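CELL division control protein 6 (PDB 1FNN) binds ADP with magnesium through an AAA+ ATPase module and is probably involved in regulating DNA replication. Local coordinates at residues A[196-199]-A[200-204]; A[257-260]-A[261-265]; A[304-307]-A[308-311]; A[77-81]-A[82-86]. All coordinates share one frame; numbering follows the deposited sequence.

Contact 1 (A[196-199]-A[200-204]); sequences DQIF and DILLD. With ADP (adenosine-5'-diphosphate), chain D.
The early turns of helix 195-209 border the adenine pocket of this AAA+ ATPase through Ile201, while Phe199 lies alongside Leu203 and Ile198 alongside Leu202. Four i to i+4 backbone bonds cross between the segments. The straightest runs from Leu202 N to Ile198 O, with an N-H...O angle of 176°. Each apolar pair spans one turn and points the same way. Phe199 CE2 meets Leu203 CD2 at 4.1 Å, and Ile198 CG2 meets Leu202 CD1 at 4.0 Å. Phe199 carries CG anti to its own N (chi1 174°), which sets the ring beside the carbonyl carbon, where CE2 can meet Leu203. The Asp200 side chain crosses that of Phe199 at about a right angle, with the carboxylate and ring planes 70° apart. Its OD1 sits at the ring edge, in plane, 3.6 Å from Phe199 CD2. Its OD2 is hydrogen-bonded to His21 NE2, which fixes the rotation of the group. Ile201 turns to the nucleotide. Its CD1 comes within 3.6 Å of C6 of ADP, and its CG2 lies 3.8 Å from ADP N3. These are van der Waals contacts of aliphatic carbons with the adenine, whose pocket also includes Pro20. Gln197 OE1 accepts from Thr194 N, near the start of the helix. Leu202 packs on Ile223 of helix 217-227 and on Ile244 and Leu247 of helix 240-256. Phe199 and Leu203 both rest on Leu220 of helix 217-227, while Ile201 reaches Ile244 of helix 240-256.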
loop_
_atom_site.group_PDB
_atom_site.type_symbol
_atom_site.label_atom_id
_atom_site.label_comp_id
_atom_site.label_asym_id
_atom_site.label_seq_id
_atom_site.Cartn_x
_atom_site.Cartn_y
_atom_site.Cartn_z
ATOM N N ASP A 196 4.909 3.306 -12.061
ATOM C CA ASP A 196 4.883 4.731 -12.319
ATOM C C ASP A 196 3.991 5.431 -11.252
ATOM O O ASP A 196 4.355 6.516 -10.838
ATOM C CB ASP A 196 4.341 5.001 -13.723
ATOM C CG ASP A 196 5.136 4.075 -14.660
ATOM O OD1 ASP A 196 4.652 2.928 -14.869
ATOM O OD2 ASP A 196 6.191 4.559 -15.111
ATOM N N GLN A 197 2.905 4.819 -10.844
ATOM C CA GLN A 197 2.023 5.485 -9.853
ATOM C C GLN A 197 2.726 5.560 -8.517
ATOM O O GLN A 197 2.636 6.579 -7.797
ATOM C CB GLN A 197 0.729 4.660 -9.770
ATOM C CG GLN A 197 -0.059 4.751 -11.087
ATOM C CD GLN A 197 -1.221 3.805 -11.110
ATOM O OE1 GLN A 197 -1.364 2.800 -10.392
ATOM N NE2 GLN A 197 -2.140 4.148 -12.011
ATOM N N ILE A 198 3.391 4.449 -8.117
ATOM C CA ILE A 198 4.224 4.502 -6.903
ATOM C C ILE A 198 5.236 5.620 -6.951
ATOM O O ILE A 198 5.414 6.432 -6.024
ATOM C CB ILE A 198 4.929 3.162 -6.607
ATOM C CG1 ILE A 198 3.893 2.105 -6.236
ATOM C CG2 ILE A 198 5.946 3.340 -5.489
ATOM C CD1 ILE A 198 3.206 2.352 -4.887
ATOM N N PHE A 199 5.958 5.759 -8.067
ATOM C CA PHE A 199 6.899 6.840 -8.238
ATOM C C PHE A 199 6.179 8.201 -7.975
ATOM O O PHE A 199 6.827 9.041 -7.341
ATOM C CB PHE A 199 7.483 6.850 -9.648
ATOM C CG PHE A 199 8.356 8.025 -9.934
ATOM C CD1 PHE A 199 9.692 8.014 -9.601
ATOM C CD2 PHE A 199 7.839 9.160 -10.545
ATOM C CE1 PHE A 199 10.508 9.083 -9.857
ATOM C CE2 PHE A 199 8.654 10.245 -10.806
ATOM C CZ PHE A 199 9.994 10.220 -10.466
ATOM N N ASP A 200 5.025 8.406 -8.587
ATOM C CA ASP A 200 4.407 9.758 -8.417
ATOM C C ASP A 200 4.079 10.023 -6.943
ATOM O O ASP A 200 4.178 11.134 -6.447
ATOM C CB ASP A 200 3.174 9.880 -9.273
ATOM C CG ASP A 200 3.404 9.800 -10.775
ATOM O OD1 ASP A 200 4.469 10.218 -11.258
ATOM O OD2 ASP A 200 2.485 9.310 -11.446
ATOM N N ILE A 201 3.556 9.031 -6.240
ATOM C CA ILE A 201 3.297 9.138 -4.812
ATOM C C ILE A 201 4.569 9.482 -4.053
ATOM O O ILE A 201 4.613 10.387 -3.197
ATOM C CB ILE A 201 2.694 7.850 -4.290
ATOM C CG1 ILE A 201 1.323 7.675 -4.977
ATOM C CG2 ILE A 201 2.585 7.825 -2.755
ATOM C CD1 ILE A 201 0.664 6.333 -4.662
ATOM N N LEU A 202 5.635 8.690 -4.293
ATOM C CA LEU A 202 6.891 8.957 -3.608
ATOM C C LEU A 202 7.489 10.307 -3.947
ATOM O O LEU A 202 8.073 10.954 -3.063
ATOM C CB LEU A 202 7.943 7.876 -3.913
ATOM C CG LEU A 202 7.631 6.456 -3.468
ATOM C CD1 LEU A 202 8.804 5.509 -3.781
ATOM C CD2 LEU A 202 7.424 6.402 -1.962
ATOM N N LEU A 203 7.354 10.807 -5.172
ATOM C CA LEU A 203 7.948 12.103 -5.470
ATOM C C LEU A 203 7.251 13.191 -4.621
ATOM O O LEU A 203 7.870 14.171 -4.173
ATOM C CB LEU A 203 7.785 12.353 -6.975
ATOM C CG LEU A 203 8.398 13.656 -7.475
ATOM C CD1 LEU A 203 9.877 13.748 -7.105
ATOM C CD2 LEU A 203 8.193 13.835 -8.974
ATOM N N ASP A 204 5.922 13.081 -4.512
ATOM C CA ASP A 204 5.173 14.007 -3.639
ATOM C C ASP A 204 5.715 13.966 -2.230
ATOM O O ASP A 204 5.945 15.028 -1.590
ATOM C CB ASP A 204 3.670 13.664 -3.709
ATOM C CG ASP A 204 2.929 14.331 -4.825
ATOM O OD1 ASP A 204 1.707 14.122 -4.991
ATOM O OD2 ASP A 204 3.529 15.106 -5.604
HETATM P PB ADP D . -5.169 1.223 2.589
HETATM O O1B ADP D . -6.315 1.482 3.558
HETATM O O2B ADP D . -5.593 0.980 1.254
HETATM O O3B ADP D . -4.543 0.050 3.189
HETATM P PA ADP D . -3.766 3.674 2.902
HETATM O O1A ADP D . -4.911 4.578 2.694
HETATM O O2A ADP D . -3.386 3.604 4.317
HETATM O O3A ADP D . -4.071 2.280 2.335
HETATM O "O5'" ADP D . -2.433 4.201 2.108
HETATM C "C5'" ADP D . -1.210 3.613 2.516
HETATM C "C4'" ADP D . -0.182 4.761 2.579
HETATM O "O4'" ADP D . -0.050 5.301 1.283
HETATM C "C3'" ADP D . -0.588 5.931 3.466
HETATM O "O3'" ADP D . 0.593 6.514 3.991
HETATM C "C2'" ADP D . -1.310 6.772 2.469
HETATM O "O2'" ADP D . -1.371 8.145 2.857
HETATM C "C1'" ADP D . -0.389 6.636 1.249
HETATM N N9 ADP D . -1.182 6.794 0.093
HETATM C C8 ADP D . -1.973 5.831 -0.476
HETATM N N7 ADP D . -2.406 6.116 -1.668
HETATM C C5 ADP D . -1.854 7.365 -1.899
HETATM C C6 ADP D . -1.952 8.244 -2.990
HETATM N N6 ADP D . -2.688 7.944 -4.049
HETATM N N1 ADP D . -1.317 9.416 -2.917
HETATM C C2 ADP D . -0.626 9.703 -1.830
HETATM N N3 ADP D . -0.449 8.974 -0.730
HETATM C C4 ADP D . -1.110 7.790 -0.839
#

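Contact 2 (A[257-260]-A[261-265]); sequences NGRK and HIAPE
Arg259 brings NH1 to 3.8 Å from the methyl, CB, of Ala263. The chain leaves the backbone with CG beside the N and then bends at chi3 (-90°). The bend brings the guanidinium near residues 261-265. His261 O lies at the guanidinium edge, near its plane, 3.8 Å from NH1. Glu265 is a looser neighbour. Its OE2 is 4.4 Å from Arg259 NH2 and well out of the guanidinium plane, so the two attract by charge alone. The salt bridge of Arg259 goes from NH2 to Asp266 OD1. The other oxygen of Asp266 accepts from Ala263 N, at the N-cap position of helix 264-274. One carboxylate therefore joins the arginine to the start of that helix. Farther back, the His261 ring has Lys260 O over one face, 3.5 Å from His261 CG. Lys260 CB lies 3.7 Å from His261 CD2, while the rest of the lysine chain extends away. Gly258, with positive phi, is the C-prime residue of a Schellman motif. There Arg259 N bonds to Ala254 O, and Gly258 N to Gln255 O. The motif ends helix 240-256 and turns the chain toward the next helix of the lid. Ile262 fits between Ser250 and Ala251 of helix 240-256 and Ile219 of helix 217-227, and Pro264 at the start of helix 264-274 also packs on Ile219.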
loop_
_atom_site.group_PDB
_atom_site.type_symbol
_atom_site.label_atom_id
_atom_site.label_comp_id
_atom_site.label_asym_id
_atom_site.label_seq_id
_atom_site.Cartn_x
_atom_site.Cartn_y
_atom_site.Cartn_z
ATOM N N ASN A 257 24.203 7.790 8.621
ATOM C CA ASN A 257 25.531 7.558 8.119
ATOM C C ASN A 257 26.288 8.821 7.753
ATOM O O ASN A 257 27.282 8.718 7.037
ATOM C CB ASN A 257 25.455 6.667 6.857
ATOM C CG ASN A 257 26.117 5.332 7.180
ATOM O OD1 ASN A 257 27.318 5.299 7.470
ATOM N ND2 ASN A 257 25.311 4.283 7.119
ATOM N N GLY A 258 25.780 10.009 8.032
ATOM C CA GLY A 258 26.410 11.269 7.735
ATOM C C GLY A 258 26.366 11.646 6.278
ATOM O O GLY A 258 27.147 12.514 5.867
ATOM N N ARG A 259 25.495 11.028 5.467
ATOM C CA ARG A 259 25.491 11.397 4.049
ATOM C C ARG A 259 24.443 12.440 3.751
ATOM O O ARG A 259 23.502 12.544 4.518
ATOM C CB ARG A 259 25.375 10.102 3.205
ATOM C CG ARG A 259 26.683 9.315 3.398
ATOM C CD ARG A 259 26.822 8.044 2.594
ATOM N NE ARG A 259 26.306 6.880 3.317
ATOM C CZ ARG A 259 25.081 6.384 3.091
ATOM N NH1 ARG A 259 24.342 6.995 2.172
ATOM N NH2 ARG A 259 24.691 5.327 3.789
ATOM N N LYS A 260 24.508 13.153 2.643
ATOM C CA LYS A 260 23.542 14.172 2.298
ATOM C C LYS A 260 22.542 13.695 1.243
ATOM O O LYS A 260 21.771 14.525 0.752
ATOM C CB LYS A 260 24.237 15.404 1.697
ATOM C CG LYS A 260 25.008 16.249 2.694
ATOM C CD LYS A 260 25.732 17.395 1.983
ATOM C CE LYS A 260 26.752 18.052 2.906
ATOM N NZ LYS A 260 27.753 18.861 2.147
ATOM N N HIS A 261 22.894 12.576 0.590
ATOM C CA HIS A 261 22.104 12.038 -0.522
ATOM C C HIS A 261 21.721 10.589 -0.248
ATOM O O HIS A 261 22.441 9.876 0.468
ATOM C CB HIS A 261 22.825 12.147 -1.864
ATOM C CG HIS A 261 23.321 13.521 -2.192
ATOM N ND1 HIS A 261 22.683 14.382 -3.054
ATOM C CD2 HIS A 261 24.426 14.191 -1.755
ATOM C CE1 HIS A 261 23.362 15.516 -3.138
ATOM N NE2 HIS A 261 24.426 15.423 -2.356
ATOM N N ILE A 262 20.516 10.166 -0.630
ATOM C CA ILE A 262 20.187 8.753 -0.355
ATOM C C ILE A 262 21.019 7.887 -1.359
ATOM O O ILE A 262 21.046 8.317 -2.521
ATOM C CB ILE A 262 18.692 8.513 -0.538
ATOM C CG1 ILE A 262 17.961 9.372 0.561
ATOM C CG2 ILE A 262 18.312 7.064 -0.270
ATOM C CD1 ILE A 262 16.455 9.333 0.313
ATOM N N ALA A 263 21.644 6.851 -0.894
ATOM C CA ALA A 263 22.375 6.027 -1.948
ATOM C C ALA A 263 21.643 4.733 -2.190
ATOM O O ALA A 263 20.896 4.214 -1.335
ATOM C CB ALA A 263 23.776 5.796 -1.362
ATOM N N PRO A 264 22.014 3.964 -3.244
ATOM C CA PRO A 264 21.381 2.679 -3.518
ATOM C C PRO A 264 21.499 1.729 -2.367
ATOM O O PRO A 264 20.539 1.037 -1.993
ATOM C CB PRO A 264 22.142 2.156 -4.768
ATOM C CG PRO A 264 22.543 3.423 -5.453
ATOM C CD PRO A 264 22.875 4.446 -4.359
ATOM N N GLU A 265 22.614 1.663 -1.613
ATOM C CA GLU A 265 22.711 0.721 -0.507
ATOM C C GLU A 265 21.728 1.033 0.633
ATOM O O GLU A 265 21.281 0.123 1.330
ATOM C CB GLU A 265 24.119 0.651 0.121
ATOM C CG GLU A 265 24.560 2.020 0.625
ATOM C CD GLU A 265 26.006 2.220 1.016
ATOM O OE1 GLU A 265 26.685 2.909 0.210
ATOM O OE2 GLU A 265 26.501 1.738 2.066
#

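Contact 3 (A[304-307]-A[308-311]); sequences SHTP and YITF
The Tyr308 ring meets Pro307 obliquely. Its CD1 lies 3.7 Å from Pro307 CB and 3.7 Å from Pro307 C. CE1 comes within 4.0 Å of the same CB. The ring takes this place because CG lies beside the backbone N (chi1 -60°), on the side of the preceding proline. The ring's far end is fixed by a hydrogen bond between Tyr308 OH and Asp225 OD2. An alanine at Tyr308 would take away ring and hydroxyl alike, and would probably leave one side of Pro307 bare and Asp225 without this partner. The second pair is Ser304 and Ile309. Ile309 CG2 reaches back across the turn to 3.5 Å from both CB and OG of Ser304. The hydroxyl oxygen also accepts from Thr306 N at 3.1 Å, with an N-H...O angle of 140°. This makes an ST turn where helix 288-304 ends. Ser304 OG is hydrogen-bonded to Leu301 O as well. The turn thus leads from the helix into the short strand 309-310 of the winged-helix domain. Thr310 then caps helix 311-324, its OG1 bonded to Asp313 N. Ile309 pairs by backbone with Ile366 of strand 364-367 and rests on Ser300 and Leu301 of helix 288-304, while Pro307 packs on Ile219 and Met222 of helix 217-227.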
loop_
_atom_site.group_PDB
_atom_site.type_symbol
_atom_site.label_atom_id
_atom_site.label_comp_id
_atom_site.label_asym_id
_atom_site.label_seq_id
_atom_site.Cartn_x
_atom_site.Cartn_y
_atom_site.Cartn_z
ATOM N N SER A 304 29.345 1.369 -9.922
ATOM C CA SER A 304 28.599 2.569 -10.263
ATOM C C SER A 304 28.187 3.368 -9.018
ATOM O O SER A 304 28.043 4.584 -9.144
ATOM C CB SER A 304 27.356 2.210 -11.084
ATOM O OG SER A 304 26.418 1.581 -10.203
ATOM N N HIS A 305 27.821 2.776 -7.902
ATOM C CA HIS A 305 27.193 3.450 -6.775
ATOM C C HIS A 305 25.898 4.149 -7.210
ATOM O O HIS A 305 25.357 5.074 -6.578
ATOM C CB HIS A 305 28.132 4.467 -6.089
ATOM C CG HIS A 305 29.147 3.730 -5.271
ATOM N ND1 HIS A 305 28.996 3.491 -3.925
ATOM C CD2 HIS A 305 30.339 3.169 -5.626
ATOM C CE1 HIS A 305 30.041 2.818 -3.470
ATOM N NE2 HIS A 305 30.867 2.612 -4.485
ATOM N N THR A 306 25.245 3.580 -8.203
ATOM C CA THR A 306 24.145 4.222 -8.937
ATOM C C THR A 306 23.037 3.209 -8.909
ATOM O O THR A 306 23.338 2.028 -8.639
ATOM C CB THR A 306 24.752 4.568 -10.301
ATOM O OG1 THR A 306 24.446 5.912 -10.686
ATOM C CG2 THR A 306 24.365 3.630 -11.421
ATOM N N PRO A 307 21.785 3.608 -8.750
ATOM C CA PRO A 307 20.678 2.651 -8.706
ATOM C C PRO A 307 20.670 1.725 -9.926
ATOM O O PRO A 307 20.383 0.521 -9.795
ATOM C CB PRO A 307 19.429 3.530 -8.645
ATOM C CG PRO A 307 19.937 4.838 -8.069
ATOM C CD PRO A 307 21.293 5.017 -8.752
ATOM N N TYR A 308 20.909 2.252 -11.125
ATOM C CA TYR A 308 20.851 1.420 -12.327
ATOM C C TYR A 308 22.161 1.316 -13.103
ATOM O O TYR A 308 23.035 2.185 -13.037
ATOM C CB TYR A 308 19.820 1.953 -13.336
ATOM C CG TYR A 308 18.433 1.985 -12.749
ATOM C CD1 TYR A 308 17.995 3.150 -12.076
ATOM C CD2 TYR A 308 17.576 0.911 -12.843
ATOM C CE1 TYR A 308 16.721 3.188 -11.530
ATOM C CE2 TYR A 308 16.317 0.970 -12.296
ATOM C CZ TYR A 308 15.885 2.112 -11.636
ATOM O OH TYR A 308 14.612 2.106 -11.106
ATOM N N ILE A 309 22.371 0.142 -13.733
ATOM C CA ILE A 309 23.492 0.039 -14.688
ATOM C C ILE A 309 22.871 -0.467 -15.981
ATOM O O ILE A 309 21.748 -0.970 -16.069
ATOM C CB ILE A 309 24.699 -0.740 -14.202
ATOM C CG1 ILE A 309 24.344 -2.120 -13.621
ATOM C CG2 ILE A 309 25.500 -0.015 -13.132
ATOM C CD1 ILE A 309 24.170 -3.211 -14.630
ATOM N N THR A 310 23.523 -0.217 -17.091
ATOM C CA THR A 310 22.986 -0.561 -18.402
ATOM C C THR A 310 23.212 -2.035 -18.720
ATOM O O THR A 310 24.113 -2.622 -18.122
ATOM C CB THR A 310 23.620 0.297 -19.514
ATOM O OG1 THR A 310 25.030 0.051 -19.565
ATOM C CG2 THR A 310 23.388 1.776 -19.243
ATOM N N PHE A 311 22.511 -2.642 -19.641
ATOM C CA PHE A 311 22.752 -4.010 -20.088
ATOM C C PHE A 311 24.168 -4.120 -20.659
ATOM O O PHE A 311 24.888 -5.075 -20.339
ATOM C CB PHE A 311 21.685 -4.486 -21.074
ATOM C CG PHE A 311 21.912 -5.918 -21.551
ATOM C CD1 PHE A 311 21.200 -6.956 -20.993
ATOM C CD2 PHE A 311 22.828 -6.202 -22.537
ATOM C CE1 PHE A 311 21.392 -8.261 -21.409
ATOM C CE2 PHE A 311 23.033 -7.503 -22.964
ATOM C CZ PHE A 311 22.309 -8.531 -22.394
#

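Contact 4 (A[77-81]-A[82-86]); sequences VYING and FIYRN
With CG anti to the backbone N (chi1 172°) and chi2 near zero (-6°), Asn80 turns its amide back over residues 82 and 83. The residue ends strand 75-80, an outer strand of the parallel sheet of the AAA+ domain. OD1 accepts from Phe82 N at 2.8 Å, with the donor above the amide carbonyl plane. This bond makes an Asx turn. The backbone oxygen of Asn80 takes two more donors. Tyr84 N, at 3.0 Å, approaches in the carbonyl plane on a nearly straight N-H...O line of 170°. Ile83 N, at 2.9 Å, comes from above that plane. Three bonds accepted by one residue thus fold the chain sharply after the strand. The Ile83 side chain crosses that of Asn80 at about a right angle, and its CG2 lies over the centre of one face of the Tyr84 ring. An alanine here in place of Asn80 would remove the amide and is likely to leave Phe82 N without this acceptor and the turn freer to open. Ile79 CG2 touches Tyr84 CB at 4.1 Å. Both side chains also reach Glu93 of helix 87-97. The Asn80 side chain is about 7 Å from the bound magnesium ion and touches Asp133. At the far end of the turn, Arg85 grips Phe82 O side-on, with NE at 3.0 Å and NH2 at 3.1 Å from that one oxygen.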
loop_
_atom_site.group_PDB
_atom_site.type_symbol
_atom_site.label_atom_id
_atom_site.label_comp_id
_atom_site.label_asym_id
_atom_site.label_seq_id
_atom_site.Cartn_x
_atom_site.Cartn_y
_atom_site.Cartn_z
ATOM N N VAL A 77 -17.935 9.103 11.952
ATOM C CA VAL A 77 -17.699 8.113 12.982
ATOM C C VAL A 77 -16.839 6.979 12.398
ATOM O O VAL A 77 -17.301 6.147 11.612
ATOM C CB VAL A 77 -19.031 7.600 13.563
ATOM C CG1 VAL A 77 -18.711 6.510 14.590
ATOM C CG2 VAL A 77 -19.805 8.739 14.285
ATOM N N TYR A 78 -15.541 7.122 12.608
ATOM C CA TYR A 78 -14.592 6.185 11.969
ATOM C C TYR A 78 -14.349 4.990 12.871
ATOM O O TYR A 78 -13.853 5.117 14.002
ATOM C CB TYR A 78 -13.332 6.969 11.623
ATOM C CG TYR A 78 -12.271 6.033 11.041
ATOM C CD1 TYR A 78 -12.256 5.740 9.683
ATOM C CD2 TYR A 78 -11.323 5.464 11.887
ATOM C CE1 TYR A 78 -11.301 4.893 9.161
ATOM C CE2 TYR A 78 -10.354 4.609 11.374
ATOM C CZ TYR A 78 -10.359 4.335 10.007
ATOM O OH TYR A 78 -9.420 3.500 9.496
ATOM N N ILE A 79 -14.627 3.783 12.362
ATOM C CA ILE A 79 -14.456 2.572 13.152
ATOM C C ILE A 79 -13.351 1.709 12.529
ATOM O O ILE A 79 -13.554 1.181 11.435
ATOM C CB ILE A 79 -15.693 1.706 13.299
ATOM C CG1 ILE A 79 -16.921 2.395 13.898
ATOM C CG2 ILE A 79 -15.400 0.467 14.192
ATOM C CD1 ILE A 79 -16.614 3.075 15.238
ATOM N N ASN A 80 -12.224 1.584 13.229
ATOM C CA ASN A 80 -11.157 0.719 12.655
ATOM C C ASN A 80 -11.453 -0.707 13.073
ATOM O O ASN A 80 -11.213 -1.076 14.236
ATOM C CB ASN A 80 -9.806 1.203 13.165
ATOM C CG ASN A 80 -8.637 0.307 12.811
ATOM O OD1 ASN A 80 -8.805 -0.777 12.250
ATOM N ND2 ASN A 80 -7.448 0.792 13.154
ATOM N N GLY A 81 -11.878 -1.560 12.144
ATOM C CA GLY A 81 -12.263 -2.928 12.430
ATOM C C GLY A 81 -11.089 -3.799 12.887
ATOM O O GLY A 81 -11.289 -4.895 13.416
ATOM N N PHE A 82 -9.853 -3.332 12.716
ATOM C CA PHE A 82 -8.720 -4.077 13.255
ATOM C C PHE A 82 -8.736 -3.999 14.788
ATOM O O PHE A 82 -8.207 -4.904 15.426
ATOM C CB PHE A 82 -7.375 -3.559 12.754
ATOM C CG PHE A 82 -6.207 -4.304 13.347
ATOM C CD1 PHE A 82 -5.771 -5.500 12.790
ATOM C CD2 PHE A 82 -5.546 -3.806 14.458
ATOM C CE1 PHE A 82 -4.693 -6.174 13.344
ATOM C CE2 PHE A 82 -4.470 -4.476 15.014
ATOM C CZ PHE A 82 -4.044 -5.664 14.452
ATOM N N ILE A 83 -9.162 -2.869 15.328
ATOM C CA ILE A 83 -9.221 -2.602 16.750
ATOM C C ILE A 83 -10.548 -2.972 17.379
ATOM O O ILE A 83 -10.604 -3.648 18.415
ATOM C CB ILE A 83 -8.986 -1.081 16.962
ATOM C CG1 ILE A 83 -7.628 -0.703 16.372
ATOM C CG2 ILE A 83 -9.087 -0.692 18.423
ATOM C CD1 ILE A 83 -7.403 0.796 16.289
ATOM N N TYR A 84 -11.663 -2.500 16.810
ATOM C CA TYR A 84 -12.986 -2.780 17.366
ATOM C C TYR A 84 -13.666 -3.848 16.526
ATOM O O TYR A 84 -14.103 -3.546 15.415
ATOM C CB TYR A 84 -13.818 -1.486 17.389
ATOM C CG TYR A 84 -13.020 -0.375 18.039
ATOM C CD1 TYR A 84 -12.355 0.587 17.292
ATOM C CD2 TYR A 84 -12.951 -0.317 19.429
ATOM C CE1 TYR A 84 -11.629 1.595 17.899
ATOM C CE2 TYR A 84 -12.227 0.689 20.050
ATOM C CZ TYR A 84 -11.577 1.629 19.289
ATOM O OH TYR A 84 -10.871 2.608 19.936
ATOM N N ARG A 85 -13.820 -5.067 17.040
ATOM C CA ARG A 85 -14.291 -6.182 16.221
ATOM C C ARG A 85 -15.638 -6.766 16.573
ATOM O O ARG A 85 -16.375 -7.179 15.662
ATOM C CB ARG A 85 -13.259 -7.325 16.271
ATOM C CG ARG A 85 -11.955 -6.916 15.610
ATOM C CD ARG A 85 -10.930 -8.043 15.577
ATOM N NE ARG A 85 -9.651 -7.542 15.097
ATOM C CZ ARG A 85 -8.593 -8.275 14.781
ATOM N NH1 ARG A 85 -8.632 -9.596 14.887
ATOM N NH2 ARG A 85 -7.485 -7.681 14.355
ATOM N N ASN A 86 -15.966 -6.773 17.858
ATOM C CA ASN A 86 -17.261 -7.345 18.243
ATOM C C ASN A 86 -18.227 -6.192 18.464
ATOM O O ASN A 86 -17.774 -5.050 18.453
ATOM C CB ASN A 86 -17.113 -8.208 19.499
ATOM C CG ASN A 86 -16.440 -7.403 20.603
ATOM O OD1 ASN A 86 -17.039 -6.450 21.104
ATOM N ND2 ASN A 86 -15.226 -7.801 20.944
#

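Overall arrangement
Along the chain the order is contact 4, contact 1, contact 2, contact 3. Contact 4 ends an outer strand of the parallel sheet in the AAA+ domain. Contact 1 lies on helix 195-209 at the adenine, its centre about 30 Å from that of contact 4. Contact 1 touches the nucleotide, whereas the Asn80 side chain of contact 4 stays about 9 Å from it. Contact 2 belongs to the lid and contact 3 to the winged-helix domain. Their centres are about 16 Å apart, and they touch where Pro264 CG packs 3.4 Å from Pro307 N. Helix 217-227 is shared by contacts 1, 2 and 3. It thus links the nucleotide-facing helix to the winged-helix domain.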